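Local coordinates for protein Niban 2 (Homo sapiens, PDB 7CTP) that may suppress apoptosis and promote melanoma cell invasion, as a myristoylated, phosphorylated PH-domain protein of the Niban family, at residues A[356-364]-A[436-447]. Numbering follows the deposited sequence.
Sequences GFTEVRDVF and MREQMDNAVYTF
The F364 ring carries the CB of A443 over one face, a CH-pi contact with the methyl 4.0 Å from the ring centroid and 8° off the normal. At the ring's edge, near its plane, F447 CB meets CZ, while V444 CG1 approaches CD1 obliquely at 3.9 Å. With CG anti to the backbone N (chi1 172°), F364 reaches across to helix 422-455 as a knob in a hole formed by M440, A443, V444 and F447. Cutting F364 back to an alanine would probably leave that hole unfilled and take the aromatic face away from the A443 methyl. The other ring, F357, has M436 CG over one face, 3.9 Å from CE1; Q439 CG comes obliquely to CE2, and the glutamine amide then bends away from helix 342-378.

Two methionines line the contact. M436, beside F357, runs extended beyond CG and brings its methyl CE to 3.6 Å from the CA of G356, where a side chain would collide with it. M440, bent at both chi2 and chi3, turns its SD to F364 CB and its CE methyl to V363 CG1 at 3.6 Å. V360 wedges between them by its two branches: CG1 lies against M440 CB, CG2 against M436 CB.

The side chains meet through carbon and sulfur atoms, M440 CE also coming within 3.5 Å of V360 O, and the contact is almost entirely buried. Y479 and L472 of helix 464-511 also touch V360 and F364, respectively. The segment axes, 10.0 Å apart at closest approach, cross at -29°. A single aromatic knob in a four-residue hole between roughly parallel helices, with a third helix against it, is packing found in helical bundles, here in the alpha-helical part of the chain, distinct from the beta-sheet of the PH domain.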
loop_
_atom_site.group_PDB
_atom_site.type_symbol
_atom_site.label_atom_id
_atom_site.label_comp_id
_atom_site.label_asym_id
_atom_site.label_seq_id
_atom_site.Cartn_x
_atom_site.Cartn_y
_atom_site.Cartn_z
ATOM N N GLY A 356 11.435 8.495 11.827
ATOM C CA GLY A 356 11.855 7.614 10.751
ATOM C C GLY A 356 12.614 8.341 9.656
ATOM O O GLY A 356 13.632 7.852 9.158
ATOM N N PHE A 357 12.130 9.523 9.267
ATOM C CA PHE A 357 12.817 10.286 8.227
ATOM C C PHE A 357 14.175 10.773 8.717
ATOM O O PHE A 357 15.147 10.797 7.954
ATOM C CB PHE A 357 11.949 11.459 7.775
ATOM C CG PHE A 357 10.918 11.097 6.727
ATOM C CD1 PHE A 357 9.800 10.348 7.062
ATOM C CD2 PHE A 357 11.066 11.514 5.415
ATOM C CE1 PHE A 357 8.856 10.015 6.110
ATOM C CE2 PHE A 357 10.119 11.184 4.452
ATOM C CZ PHE A 357 9.014 10.436 4.804
ATOM N N THR A 358 14.262 11.152 9.994
ATOM C CA THR A 358 15.555 11.516 10.566
ATOM C C THR A 358 16.507 10.322 10.608
ATOM O O THR A 358 17.705 10.465 10.329
ATOM C CB THR A 358 15.358 12.112 11.957
ATOM O OG1 THR A 358 14.640 13.345 11.834
ATOM C CG2 THR A 358 16.705 12.376 12.627
ATOM N N GLU A 359 15.991 9.130 10.926
ATOM C CA GLU A 359 16.834 7.939 10.923
ATOM C C GLU A 359 17.348 7.622 9.520
ATOM O O GLU A 359 18.505 7.222 9.357
ATOM C CB GLU A 359 16.073 6.751 11.515
ATOM C CG GLU A 359 16.884 5.447 11.603
ATOM C CD GLU A 359 17.974 5.467 12.681
ATOM O OE1 GLU A 359 18.775 4.512 12.714
ATOM O OE2 GLU A 359 18.023 6.417 13.489
ATOM N N VAL A 360 16.510 7.805 8.490
ATOM C CA VAL A 360 16.986 7.652 7.116
ATOM C C VAL A 360 18.169 8.582 6.860
ATOM O O VAL A 360 19.190 8.181 6.289
ATOM C CB VAL A 360 15.846 7.923 6.120
ATOM C CG1 VAL A 360 16.413 8.057 4.697
ATOM C CG2 VAL A 360 14.813 6.802 6.204
ATOM N N ARG A 361 18.041 9.836 7.288
ATOM C CA ARG A 361 19.117 10.811 7.139
ATOM C C ARG A 361 20.383 10.335 7.842
ATOM O O ARG A 361 21.484 10.396 7.282
ATOM C CB ARG A 361 18.656 12.158 7.696
ATOM C CG ARG A 361 19.526 13.373 7.332
ATOM C CD ARG A 361 19.198 14.534 8.265
ATOM N NE ARG A 361 19.635 15.832 7.754
ATOM C CZ ARG A 361 20.838 16.355 7.969
ATOM N NH1 ARG A 361 21.733 15.681 8.676
ATOM N NH2 ARG A 361 21.145 17.550 7.477
ATOM N N ASP A 362 20.237 9.833 9.069
ATOM C CA ASP A 362 21.401 9.399 9.833
ATOM C C ASP A 362 22.060 8.185 9.194
ATOM O O ASP A 362 23.291 8.089 9.154
ATOM C CB ASP A 362 20.993 9.103 11.277
ATOM C CG ASP A 362 20.520 10.341 12.015
ATOM O OD1 ASP A 362 20.675 11.460 11.470
ATOM O OD2 ASP A 362 19.992 10.202 13.141
ATOM N N VAL A 363 21.257 7.247 8.684
ATOM C CA VAL A 363 21.824 6.072 8.032
ATOM C C VAL A 363 22.542 6.473 6.749
ATOM O O VAL A 363 23.621 5.957 6.431
ATOM C CB VAL A 363 20.720 5.030 7.766
ATOM C CG1 VAL A 363 21.215 3.960 6.803
ATOM C CG2 VAL A 363 20.280 4.377 9.083
ATOM N N PHE A 364 21.948 7.403 5.997
ATOM C CA PHE A 364 22.571 7.899 4.773
ATOM C C PHE A 364 23.909 8.558 5.082
ATOM O O PHE A 364 24.926 8.266 4.442
ATOM C CB PHE A 364 21.627 8.888 4.095
ATOM C CG PHE A 364 22.236 9.618 2.935
ATOM C CD1 PHE A 364 22.623 8.935 1.791
ATOM C CD2 PHE A 364 22.413 10.990 2.987
ATOM C CE1 PHE A 364 23.183 9.609 0.719
ATOM C CE2 PHE A 364 22.972 11.672 1.920
ATOM C CZ PHE A 364 23.355 10.982 0.788
ATOM N N MET A 436 9.824 6.422 3.197
ATOM C CA MET A 436 11.204 6.408 3.678
ATOM C C MET A 436 12.123 5.719 2.683
ATOM O O MET A 436 13.246 6.179 2.444
ATOM C CB MET A 436 11.291 5.724 5.045
ATOM C CG MET A 436 10.686 6.524 6.161
ATOM S SD MET A 436 10.695 5.570 7.693
ATOM C CE MET A 436 9.293 6.310 8.510
ATOM N N ARG A 437 11.665 4.613 2.094
ATOM C CA ARG A 437 12.468 3.915 1.097
ATOM C C ARG A 437 12.708 4.800 -0.118
ATOM O O ARG A 437 13.830 4.878 -0.636
ATOM C CB ARG A 437 11.785 2.613 0.687
ATOM C CG ARG A 437 12.670 1.671 -0.125
ATOM C CD ARG A 437 11.956 0.359 -0.428
ATOM N NE ARG A 437 10.867 0.542 -1.397
ATOM C CZ ARG A 437 10.252 -0.457 -2.021
ATOM N NH1 ARG A 437 10.623 -1.709 -1.782
ATOM N NH2 ARG A 437 9.273 -0.204 -2.888
ATOM N N GLU A 438 11.659 5.485 -0.574
ATOM C CA GLU A 438 11.785 6.387 -1.716
ATOM C C GLU A 438 12.795 7.488 -1.428
ATOM O O GLU A 438 13.669 7.777 -2.253
ATOM C CB GLU A 438 10.417 6.981 -2.058
ATOM C CG GLU A 438 9.442 5.955 -2.614
ATOM C CD GLU A 438 8.006 6.452 -2.646
ATOM O OE1 GLU A 438 7.194 5.832 -3.366
ATOM O OE2 GLU A 438 7.685 7.439 -1.950
ATOM N N GLN A 439 12.697 8.112 -0.255
ATOM C CA GLN A 439 13.576 9.246 0.029
ATOM C C GLN A 439 15.021 8.799 0.210
ATOM O O GLN A 439 15.952 9.531 -0.153
ATOM C CB GLN A 439 13.079 10.012 1.247
ATOM C CG GLN A 439 11.779 10.763 0.990
ATOM C CD GLN A 439 11.779 11.492 -0.347
ATOM O OE1 GLN A 439 12.610 12.369 -0.587
ATOM N NE2 GLN A 439 10.845 11.135 -1.220
ATOM N N MET A 440 15.235 7.594 0.748
ATOM C CA MET A 440 16.595 7.066 0.812
ATOM C C MET A 440 17.140 6.790 -0.584
ATOM O O MET A 440 18.290 7.134 -0.887
ATOM C CB MET A 440 16.640 5.801 1.664
ATOM C CG MET A 440 18.011 5.139 1.716
ATOM S SD MET A 440 19.213 6.146 2.616
ATOM C CE MET A 440 19.071 5.396 4.230
ATOM N N ASP A 441 16.327 6.182 -1.454
ATOM C CA ASP A 441 16.787 5.920 -2.815
ATOM C C ASP A 441 17.092 7.219 -3.543
ATOM O O ASP A 441 18.085 7.312 -4.274
ATOM C CB ASP A 441 15.749 5.110 -3.590
ATOM C CG ASP A 441 16.314 4.512 -4.878
ATOM O OD1 ASP A 441 17.387 3.868 -4.827
ATOM O OD2 ASP A 441 15.666 4.667 -5.941
ATOM N N ASN A 442 16.256 8.236 -3.348
ATOM C CA ASN A 442 16.525 9.521 -3.988
ATOM C C ASN A 442 17.823 10.127 -3.467
ATOM O O ASN A 442 18.583 10.734 -4.230
ATOM C CB ASN A 442 15.362 10.484 -3.769
ATOM C CG ASN A 442 14.076 10.021 -4.450
ATOM O OD1 ASN A 442 14.080 9.065 -5.233
ATOM N ND2 ASN A 442 12.976 10.697 -4.153
ATOM N N ALA A 443 18.103 9.961 -2.175
ATOM C CA ALA A 443 19.318 10.542 -1.605
ATOM C C ALA A 443 20.564 9.892 -2.193
ATOM O O ALA A 443 21.522 10.586 -2.569
ATOM C CB ALA A 443 19.305 10.423 -0.078
ATOM N N VAL A 444 20.579 8.561 -2.285
ATOM C CA VAL A 444 21.773 7.898 -2.804
ATOM C C VAL A 444 21.891 8.098 -4.309
ATOM O O VAL A 444 22.998 8.252 -4.834
ATOM C CB VAL A 444 21.796 6.409 -2.414
ATOM C CG1 VAL A 444 21.833 6.272 -0.892
ATOM C CG2 VAL A 444 20.621 5.674 -3.016
ATOM N N TYR A 445 20.762 8.122 -5.031
ATOM C CA TYR A 445 20.830 8.402 -6.467
ATOM C C TYR A 445 21.372 9.803 -6.716
ATOM O O TYR A 445 22.242 10.008 -7.573
ATOM C CB TYR A 445 19.453 8.248 -7.114
ATOM C CG TYR A 445 19.457 8.610 -8.589
ATOM C CD1 TYR A 445 20.068 7.781 -9.524
ATOM C CD2 TYR A 445 18.866 9.783 -9.040
ATOM C CE1 TYR A 445 20.085 8.105 -10.866
ATOM C CE2 TYR A 445 18.879 10.117 -10.386
ATOM C CZ TYR A 445 19.488 9.272 -11.290
ATOM O OH TYR A 445 19.505 9.593 -12.637
ATOM N N THR A 446 20.848 10.785 -5.978
ATOM C CA THR A 446 21.337 12.154 -6.100
ATOM C C THR A 446 22.818 12.239 -5.753
ATOM O O THR A 446 23.600 12.881 -6.468
ATOM C CB THR A 446 20.525 13.080 -5.197
ATOM O OG1 THR A 446 19.140 13.016 -5.564
ATOM C CG2 THR A 446 21.017 14.513 -5.336
ATOM N N PHE A 447 23.222 11.592 -4.655
ATOM C CA PHE A 447 24.627 11.614 -4.257
ATOM C C PHE A 447 25.518 11.059 -5.358
ATOM O O PHE A 447 26.552 11.649 -5.688
ATOM C CB PHE A 447 24.849 10.825 -2.963
ATOM C CG PHE A 447 26.270 10.894 -2.462
ATOM C CD1 PHE A 447 26.730 12.028 -1.806
ATOM C CD2 PHE A 447 27.153 9.841 -2.678
ATOM C CE1 PHE A 447 28.044 12.107 -1.360
ATOM C CE2 PHE A 447 28.464 9.912 -2.233
ATOM C CZ PHE A 447 28.908 11.041 -1.572
#